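Local coordinates for diguanylate cyclase/phosphodiesterase-domain containing protein (Thermotoga maritima MSB8, PDB 6KHU), which is a putative diguanylate cyclase of the GGDEF family, whose active members make cyclic di-GMP from two molecules of GTP, at residues 106-110 / 125-130; 12-16 / 74-78; 20-24 / 112-117. All coordinates share one frame; numbering follows the deposited sequence.

Contact 1 (106-110 / 125-130)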
loop_
_atom_site.group_PDB
_atom_site.type_symbol
_atom_site.label_atom_id
_atom_site.label_comp_id
_atom_site.label_asym_id
_atom_site.label_seq_id
_atom_site.Cartn_x
_atom_site.Cartn_y
_atom_site.Cartn_z
ATOM N N SER A 106 -11.027 4.131 -2.312
ATOM C CA SER A 106 -10.378 4.057 -3.614
ATOM C C SER A 106 -9.047 3.340 -3.448
ATOM O O SER A 106 -8.368 3.500 -2.427
ATOM C CB SER A 106 -10.151 5.453 -4.209
ATOM O OG SER A 106 -11.373 6.164 -4.346
ATOM N N ILE A 107 -8.673 2.549 -4.446
ATOM C CA ILE A 107 -7.440 1.779 -4.380
ATOM C C ILE A 107 -6.707 1.958 -5.699
ATOM O O ILE A 107 -7.325 2.081 -6.760
ATOM C CB ILE A 107 -7.708 0.282 -4.087
ATOM C CG1 ILE A 107 -6.401 -0.511 -3.962
ATOM C CG2 ILE A 107 -8.569 -0.326 -5.172
ATOM C CD1 ILE A 107 -6.592 -1.896 -3.307
ATOM N N ALA A 108 -5.379 1.981 -5.628
ATOM C CA ALA A 108 -4.555 2.091 -6.825
ATOM C C ALA A 108 -3.192 1.479 -6.532
ATOM O O ALA A 108 -2.788 1.360 -5.372
ATOM C CB ALA A 108 -4.422 3.552 -7.274
ATOM N N TYR A 109 -2.490 1.058 -7.589
ATOM C CA TYR A 109 -1.159 0.494 -7.409
ATOM C C TYR A 109 -0.250 0.867 -8.575
ATOM O O TYR A 109 -0.715 1.135 -9.686
ATOM C CB TYR A 109 -1.204 -1.042 -7.227
ATOM C CG TYR A 109 -1.654 -1.820 -8.445
ATOM C CD1 TYR A 109 -0.764 -2.134 -9.460
ATOM C CD2 TYR A 109 -2.970 -2.255 -8.568
ATOM C CE1 TYR A 109 -1.169 -2.850 -10.574
ATOM C CE2 TYR A 109 -3.387 -2.973 -9.681
ATOM C CZ TYR A 109 -2.477 -3.265 -10.677
ATOM O OH TYR A 109 -2.876 -3.980 -11.783
ATOM N N LYS A 110 1.058 0.883 -8.298
ATOM C CA LYS A 110 2.095 1.124 -9.296
ATOM C C LYS A 110 3.177 0.073 -9.098
ATOM O O LYS A 110 3.654 -0.110 -7.975
ATOM C CB LYS A 110 2.694 2.522 -9.156
ATOM C CG LYS A 110 1.765 3.655 -9.532
ATOM C CD LYS A 110 1.723 3.849 -11.027
ATOM C CE LYS A 110 0.728 4.940 -11.419
ATOM N NZ LYS A 110 0.817 5.229 -12.879
ATOM N N ASP A 125 1.535 10.168 -8.598
ATOM C CA ASP A 125 0.464 9.548 -9.371
ATOM C C ASP A 125 -0.485 8.760 -8.474
ATOM O O ASP A 125 -1.700 8.757 -8.695
ATOM C CB ASP A 125 1.054 8.627 -10.434
ATOM C CG ASP A 125 1.642 9.386 -11.614
ATOM O OD1 ASP A 125 1.431 10.613 -11.697
ATOM O OD2 ASP A 125 2.318 8.749 -12.461
ATOM N N LEU A 126 0.052 8.059 -7.472
ATOM C CA LEU A 126 -0.809 7.266 -6.597
ATOM C C LEU A 126 -1.728 8.163 -5.782
ATOM O O LEU A 126 -2.920 7.867 -5.640
ATOM C CB LEU A 126 0.038 6.381 -5.680
ATOM C CG LEU A 126 0.550 5.103 -6.336
ATOM C CD1 LEU A 126 1.814 4.602 -5.642
ATOM C CD2 LEU A 126 -0.541 4.019 -6.378
ATOM N N GLU A 127 -1.184 9.261 -5.240
ATOM C CA GLU A 127 -1.988 10.279 -4.562
ATOM C C GLU A 127 -3.174 10.727 -5.416
ATOM O O GLU A 127 -4.326 10.724 -4.958
ATOM C CB GLU A 127 -1.115 11.494 -4.223
ATOM C CG GLU A 127 -0.204 11.295 -3.038
ATOM C CD GLU A 127 0.655 12.515 -2.735
ATOM O OE1 GLU A 127 0.553 13.531 -3.462
ATOM O OE2 GLU A 127 1.442 12.450 -1.770
ATOM N N LYS A 128 -2.903 11.142 -6.656
ATOM C CA LYS A 128 -3.977 11.595 -7.540
ATOM C C LYS A 128 -5.000 10.500 -7.770
ATOM O O LYS A 128 -6.208 10.774 -7.819
ATOM C CB LYS A 128 -3.434 12.069 -8.897
ATOM C CG LYS A 128 -2.255 13.039 -8.901
ATOM C CD LYS A 128 -2.264 14.027 -7.743
ATOM C CE LYS A 128 -0.844 14.204 -7.192
ATOM N NZ LYS A 128 -0.794 14.802 -5.829
ATOM N N ALA A 129 -4.539 9.249 -7.921
ATOM C CA ALA A 129 -5.446 8.176 -8.326
ATOM C C ALA A 129 -6.478 7.826 -7.246
ATOM O O ALA A 129 -7.565 7.330 -7.570
ATOM C CB ALA A 129 -4.643 6.939 -8.706
ATOM N N VAL A 130 -6.164 8.055 -5.970
ATOM C CA VAL A 130 -7.070 7.707 -4.876
ATOM C C VAL A 130 -7.725 8.926 -4.260
ATOM O O VAL A 130 -8.576 8.771 -3.367
ATOM C CB VAL A 130 -6.354 6.883 -3.781
ATOM C CG1 VAL A 130 -5.831 5.562 -4.344
ATOM C CG2 VAL A 130 -5.223 7.683 -3.150
HETATM O O HOH W 1 3.726 6.540 -12.526
#

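Contact 2 (12-16 / 74-78)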
loop_
_atom_site.group_PDB
_atom_site.type_symbol
_atom_site.label_atom_id
_atom_site.label_comp_id
_atom_site.label_asym_id
_atom_site.label_seq_id
_atom_site.Cartn_x
_atom_site.Cartn_y
_atom_site.Cartn_z
ATOM N N PHE A 12 7.747 5.243 6.823
ATOM C CA PHE A 12 7.360 4.405 5.693
ATOM C C PHE A 12 8.102 4.798 4.420
ATOM O O PHE A 12 8.629 3.940 3.696
ATOM C CB PHE A 12 5.848 4.504 5.465
ATOM C CG PHE A 12 5.392 3.822 4.206
ATOM C CD1 PHE A 12 5.177 2.459 4.189
ATOM C CD2 PHE A 12 5.220 4.540 3.028
ATOM C CE1 PHE A 12 4.787 1.815 3.021
ATOM C CE2 PHE A 12 4.829 3.908 1.859
ATOM C CZ PHE A 12 4.615 2.540 1.856
ATOM N N LEU A 13 8.120 6.094 4.112
ATOM C CA LEU A 13 8.705 6.537 2.857
ATOM C C LEU A 13 10.209 6.308 2.836
ATOM O O LEU A 13 10.772 6.016 1.775
ATOM C CB LEU A 13 8.376 8.015 2.618
ATOM C CG LEU A 13 6.936 8.327 2.182
ATOM C CD1 LEU A 13 6.664 9.831 2.274
ATOM C CD2 LEU A 13 6.663 7.832 0.771
ATOM N N ARG A 14 10.872 6.435 3.991
ATOM C CA ARG A 14 12.285 6.083 4.071
ATOM C C ARG A 14 12.507 4.616 3.729
ATOM O O ARG A 14 13.389 4.283 2.932
ATOM C CB ARG A 14 12.835 6.395 5.464
ATOM C CG ARG A 14 14.356 6.322 5.528
ATOM C CD ARG A 14 14.901 6.803 6.875
ATOM N NE ARG A 14 14.736 5.791 7.916
ATOM C CZ ARG A 14 13.888 5.905 8.932
ATOM N NH1 ARG A 14 13.134 7.000 9.039
ATOM N NH2 ARG A 14 13.803 4.933 9.837
ATOM N N LEU A 15 11.707 3.719 4.323
ATOM C CA LEU A 15 11.825 2.297 4.011
ATOM C C LEU A 15 11.540 2.027 2.540
ATOM O O LEU A 15 12.173 1.154 1.925
ATOM C CB LEU A 15 10.879 1.476 4.897
ATOM C CG LEU A 15 11.177 1.536 6.412
ATOM C CD1 LEU A 15 10.115 0.803 7.226
ATOM C CD2 LEU A 15 12.574 0.976 6.742
ATOM N N LEU A 16 10.573 2.752 1.967
ATOM C CA LEU A 16 10.258 2.601 0.551
ATOM C C LEU A 16 11.425 3.043 -0.328
ATOM O O LEU A 16 11.728 2.390 -1.331
ATOM C CB LEU A 16 8.994 3.386 0.199
ATOM C CG LEU A 16 8.600 3.439 -1.285
ATOM C CD1 LEU A 16 8.398 2.042 -1.880
ATOM C CD2 LEU A 16 7.336 4.268 -1.448
ATOM N N PHE A 74 -3.759 4.738 3.551
ATOM C CA PHE A 74 -2.668 3.821 3.833
ATOM C C PHE A 74 -1.846 3.592 2.574
ATOM O O PHE A 74 -2.356 3.683 1.450
ATOM C CB PHE A 74 -3.172 2.465 4.324
ATOM C CG PHE A 74 -3.673 2.469 5.731
ATOM C CD1 PHE A 74 -2.790 2.366 6.794
ATOM C CD2 PHE A 74 -5.037 2.537 5.993
ATOM C CE1 PHE A 74 -3.260 2.344 8.110
ATOM C CE2 PHE A 74 -5.519 2.516 7.304
ATOM C CZ PHE A 74 -4.627 2.421 8.361
ATOM N N ALA A 75 -0.576 3.261 2.773
ATOM C CA ALA A 75 0.265 2.777 1.696
ATOM C C ALA A 75 0.861 1.431 2.086
ATOM O O ALA A 75 0.965 1.085 3.268
ATOM C CB ALA A 75 1.366 3.786 1.344
ATOM N N LEU A 76 1.232 0.666 1.064
ATOM C CA LEU A 76 1.807 -0.658 1.216
ATOM C C LEU A 76 2.780 -0.874 0.071
ATOM O O LEU A 76 2.483 -0.511 -1.076
ATOM C CB LEU A 76 0.726 -1.748 1.190
ATOM C CG LEU A 76 1.137 -3.195 0.908
ATOM C CD1 LEU A 76 1.730 -3.852 2.171
ATOM C CD2 LEU A 76 -0.068 -4.005 0.398
ATOM N N PHE A 77 3.933 -1.461 0.369
ATOM C CA PHE A 77 4.735 -2.013 -0.712
ATOM C C PHE A 77 5.085 -3.460 -0.412
ATOM O O PHE A 77 5.295 -3.830 0.744
ATOM C CB PHE A 77 5.995 -1.161 -1.016
ATOM C CG PHE A 77 7.035 -1.110 0.085
ATOM C CD1 PHE A 77 7.985 -2.116 0.217
ATOM C CD2 PHE A 77 7.108 -0.007 0.931
ATOM C CE1 PHE A 77 8.957 -2.049 1.193
ATOM C CE2 PHE A 77 8.088 0.074 1.920
ATOM C CZ PHE A 77 9.013 -0.950 2.050
ATOM N N VAL A 78 5.113 -4.272 -1.472
ATOM C CA VAL A 78 5.323 -5.712 -1.403
ATOM C C VAL A 78 6.434 -6.068 -2.395
ATOM O O VAL A 78 6.294 -5.842 -3.604
ATOM C CB VAL A 78 4.030 -6.500 -1.705
ATOM C CG1 VAL A 78 3.002 -6.292 -0.595
ATOM C CG2 VAL A 78 3.410 -6.053 -3.018
#

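Contact 3 (20-24 / 112-117)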
loop_
_atom_site.group_PDB
_atom_site.type_symbol
_atom_site.label_atom_id
_atom_site.label_comp_id
_atom_site.label_asym_id
_atom_site.label_seq_id
_atom_site.Cartn_x
_atom_site.Cartn_y
_atom_site.Cartn_z
ATOM N N HIS A 20 13.374 0.787 -2.957
ATOM C CA HIS A 20 13.474 1.192 -4.357
ATOM C C HIS A 20 14.908 1.062 -4.850
ATOM O O HIS A 20 15.150 0.583 -5.969
ATOM C CB HIS A 20 12.959 2.631 -4.530
ATOM C CG HIS A 20 12.968 3.120 -5.944
ATOM N ND1 HIS A 20 12.073 2.670 -6.895
ATOM C CD2 HIS A 20 13.749 4.039 -6.570
ATOM C CE1 HIS A 20 12.308 3.284 -8.046
ATOM N NE2 HIS A 20 13.323 4.117 -7.878
ATOM N N GLN A 21 15.876 1.437 -4.008
ATOM C CA GLN A 21 17.280 1.304 -4.386
ATOM C C GLN A 21 17.683 -0.157 -4.506
ATOM O O GLN A 21 18.357 -0.548 -5.466
ATOM C CB GLN A 21 18.171 2.011 -3.370
ATOM C CG GLN A 21 19.637 1.782 -3.635
ATOM C CD GLN A 21 20.513 2.799 -2.939
ATOM O OE1 GLN A 21 20.155 3.974 -2.829
ATOM N NE2 GLN A 21 21.677 2.357 -2.478
ATOM N N ARG A 22 17.280 -0.980 -3.535
ATOM C CA ARG A 22 17.600 -2.405 -3.570
ATOM C C ARG A 22 16.981 -3.089 -4.785
ATOM O O ARG A 22 17.593 -3.985 -5.378
ATOM C CB ARG A 22 17.122 -3.084 -2.279
ATOM C CG ARG A 22 18.000 -2.854 -1.048
ATOM C CD ARG A 22 17.589 -3.814 0.080
ATOM N NE ARG A 22 16.182 -3.614 0.403
ATOM C CZ ARG A 22 15.740 -2.847 1.394
ATOM N NH1 ARG A 22 16.590 -2.247 2.221
ATOM N NH2 ARG A 22 14.442 -2.708 1.581
ATOM N N ALA A 23 15.752 -2.705 -5.144
ATOM C CA ALA A 23 15.092 -3.273 -6.316
ATOM C C ALA A 23 15.870 -2.950 -7.588
ATOM O O ALA A 23 16.093 -3.821 -8.438
ATOM C CB ALA A 23 13.660 -2.736 -6.409
ATOM N N PHE A 24 16.288 -1.692 -7.731
ATOM C CA PHE A 24 17.154 -1.301 -8.837
ATOM C C PHE A 24 18.407 -2.167 -8.877
ATOM O O PHE A 24 18.723 -2.783 -9.901
ATOM C CB PHE A 24 17.519 0.180 -8.694
ATOM C CG PHE A 24 18.354 0.724 -9.823
ATOM C CD1 PHE A 24 17.778 1.038 -11.043
ATOM C CD2 PHE A 24 19.713 0.947 -9.653
ATOM C CE1 PHE A 24 18.546 1.568 -12.081
ATOM C CE2 PHE A 24 20.482 1.470 -10.687
ATOM C CZ PHE A 24 19.889 1.779 -11.899
ATOM N N TYR A 112 6.964 -1.429 -9.948
ATOM C CA TYR A 112 8.291 -1.131 -10.448
ATOM C C TYR A 112 8.880 -2.396 -11.048
ATOM O O TYR A 112 8.771 -3.462 -10.444
ATOM C CB TYR A 112 9.200 -0.632 -9.317
ATOM C CG TYR A 112 10.662 -0.480 -9.715
ATOM C CD1 TYR A 112 11.113 0.691 -10.298
ATOM C CD2 TYR A 112 11.589 -1.512 -9.506
ATOM C CE1 TYR A 112 12.437 0.854 -10.677
ATOM C CE2 TYR A 112 12.941 -1.355 -9.877
ATOM C CZ TYR A 112 13.347 -0.162 -10.471
ATOM O OH TYR A 112 14.654 0.037 -10.857
ATOM N N PRO A 113 9.533 -2.352 -12.214
ATOM C CA PRO A 113 9.827 -1.181 -13.054
ATOM C C PRO A 113 8.848 -0.909 -14.202
ATOM O O PRO A 113 9.053 0.073 -14.931
ATOM C CB PRO A 113 11.199 -1.533 -13.638
ATOM C CG PRO A 113 11.105 -3.046 -13.830
ATOM C CD PRO A 113 10.260 -3.555 -12.679
ATOM N N GLU A 114 7.807 -1.733 -14.372
ATOM C CA GLU A 114 7.017 -1.646 -15.602
ATOM C C GLU A 114 6.125 -0.412 -15.617
ATOM O O GLU A 114 5.926 0.204 -16.670
ATOM C CB GLU A 114 6.185 -2.914 -15.789
ATOM C CG GLU A 114 6.971 -4.067 -16.405
ATOM C CD GLU A 114 6.198 -4.818 -17.490
ATOM O OE1 GLU A 114 5.272 -5.590 -17.140
ATOM O OE2 GLU A 114 6.528 -4.643 -18.689
ATOM N N ASP A 115 5.568 -0.035 -14.466
ATOM C CA ASP A 115 4.748 1.167 -14.417
ATOM C C ASP A 115 5.588 2.427 -14.239
ATOM O O ASP A 115 5.154 3.505 -14.646
ATOM C CB ASP A 115 3.722 1.081 -13.275
ATOM C CG ASP A 115 2.656 0.018 -13.506
ATOM O OD1 ASP A 115 2.368 -0.318 -14.680
ATOM O OD2 ASP A 115 2.100 -0.474 -12.500
ATOM N N PHE A 116 6.768 2.321 -13.625
ATOM C CA PHE A 116 7.536 3.508 -13.260
ATOM C C PHE A 116 8.954 3.111 -12.904
ATOM O O PHE A 116 9.230 1.962 -12.548
ATOM C CB PHE A 116 6.911 4.256 -12.070
ATOM C CG PHE A 116 7.138 3.584 -10.717
ATOM C CD1 PHE A 116 6.251 2.606 -10.249
ATOM C CD2 PHE A 116 8.204 3.946 -9.913
ATOM C CE1 PHE A 116 6.431 1.996 -9.017
ATOM C CE2 PHE A 116 8.411 3.336 -8.671
ATOM C CZ PHE A 116 7.523 2.355 -8.216
HETATM N N MSE A 117 9.841 4.096 -12.949
HETATM C CA MSE A 117 11.168 3.929 -12.383
HETATM C C MSE A 117 11.572 5.142 -11.568
HETATM O O MSE A 117 12.570 5.127 -10.843
HETATM C CB MSE A 117 12.159 3.655 -13.492
HETATM C CG MSE A 117 12.084 2.200 -13.907
HETATM SE SE MSE A 117 13.159 1.879 -15.462
HETATM C CE MSE A 117 14.856 1.556 -14.516
HETATM O O HOH W 2 14.745 6.228 -9.866
#

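Contact 1 (106-110 / 125-130)
Lys110 and Leu126 pass each other in opposite directions, with Lys110 CG resting 3.7 Å from Leu126 CG. The lysine chain starts beside its own backbone N, turns about the CB-CG bond (chi2 -81°), then runs straight on, which carries it across Asp125: Lys110 CE lies 3.8 Å from Asp125 CB. Lys110 NZ and Asp125 OD2, 3.8 Å apart, form a long salt bridge. Water 1 spans it, accepting from Lys110 NZ and donating to Asp125 OD2 at 2.6 Å; the stronger partner of this carboxylate is Lys121, which forms a salt bridge with OD2. Leu126 turns its CD2 branch inward over the strand backbone, 3.6 Å from Ala108 O and close to Tyr109 CA. The methyl of Ala108 points at the helix and meets Ala129 CB at 3.7 Å and Val130 CG1 at 3.8 Å. At the far end, Ser106 CB faces Val130 O, and Lys38 hydrogen-bonds both Ser106 OG and that carbonyl. Ile107 and Tyr109 turn to the other side, against helix 86-100. The segment axes run nearly antiparallel at 156°, typical of an edge strand leading through a loop into a helix that folds back over the sheet, here in a GGDEF-like alpha/beta fold.

Contact 2 (12-16 / 74-78)
Phe12 and Phe77 form the aromatic part of this contact. The side chains slide past each other in opposite directions, and the ring pair is oblique, centroids 5.5 Å apart and planes at 49°, with Phe12 CE1 3.6 Å from Phe77 CD2. Phe77 has CG between its backbone N and carbonyl carbon (chi1 66°), which swings the ring in beside Leu16 and Phe12. The aliphatic contacts lie around this pair. The far end of the Phe12 ring meets the methyl of Ala75, with Phe12 CE2 and CZ both 3.5 Å from Ala75 CB. Leu16 brings its CD1 branch alongside the other ring, 3.7 Å from Phe77 CD2. Further contacts reach the helix backbone: Phe77 CE2 packs 3.6 Å from Leu16 CA, and Phe77 CZ comes 3.8 Å from Leu15 O. Tyr7 also touches Phe12, while Ile32 touches Leu16 and Phe34 touches Ala75. No hydrogen bond crosses between the segments: the helix bonds within itself, as from Leu16 N to Phe12 O, and the strand bonds to its neighbours 65-68 and 30-37. This chemistry implies that buried apolar packing, with no polar bond between the two segments, holds helix 9-26 on strand 73-79 here.

Contact 3 (20-24 / 112-117)
His20 carries its ring anti to the backbone N (chi1 -178°), and Tyr112 does likewise, so that the two side chains reach across the gap and cross at about a right angle. The imidazole turns an edge to the face of the phenol ring in a T-shaped pair, planes at 68° and centroids 4.9 Å apart; His20 CE1 lies 3.6 Å from Tyr112 CE1. On the opposite face of the phenol, Pro113 CB sits over the ring centre, the peptide bond before this proline being cis. Ala23 CB packs obliquely against Tyr112 CE2 at 3.8 Å. Farther along, Tyr112 OH lies in the plane of the Phe24 ring at its edge, 3.3 Å from Phe24 CD1.

His20 ND1 is hydrogen-bonded to Tyr30 OH. The other nitrogen has only a weak, strongly bent bond, from His20 NE2 to Met117 O (3.2 Å, 123° at the hydrogen), with the carbonyl oxygen near the ring plane. Water 2 joins the same two atoms and donates to Met117 O at 2.6 Å. Phe116 CE2 also lies 3.9 Å from His20 CE1. With an alanine in place of Tyr112, the imidazole edge is likely to lose its aromatic face, and Ala23 and Pro113 their packing partner. The arrangement is an aromatic-cis-proline pair, the proline stacked on the tyrosine before it, in the loop between the last strand and the last helix, whose tyrosine takes a T-shaped histidine from helix 9-26 on its other face.

How the contacts relate
Contacts 2 and 3 use successive parts of helix 9-26: residues 12-16 lie over the central strand 73-79 and residues 20-24 against the loop 112-117, with centres about 13 Å apart. In contact 1 helix 119-130 covers a face of the edge strand 105-112, in the same sheet that contact 2 reaches, but the nearest atoms of the two contacts stay about 7 Å apart. Contact 1 meets contact 3 directly, as Lys110 CA lies 3.6 Å from Asp115 OD2 and Lys110 O 3.6 Å from Phe116 CE1. Bound zinc, with Glu57 and His96 as site residues, is no part of these contacts: the side chains of Phe116, Asp125 and Leu76 lie about 9, 10 and 12 Å from a zinc ion, not necessarily the same one.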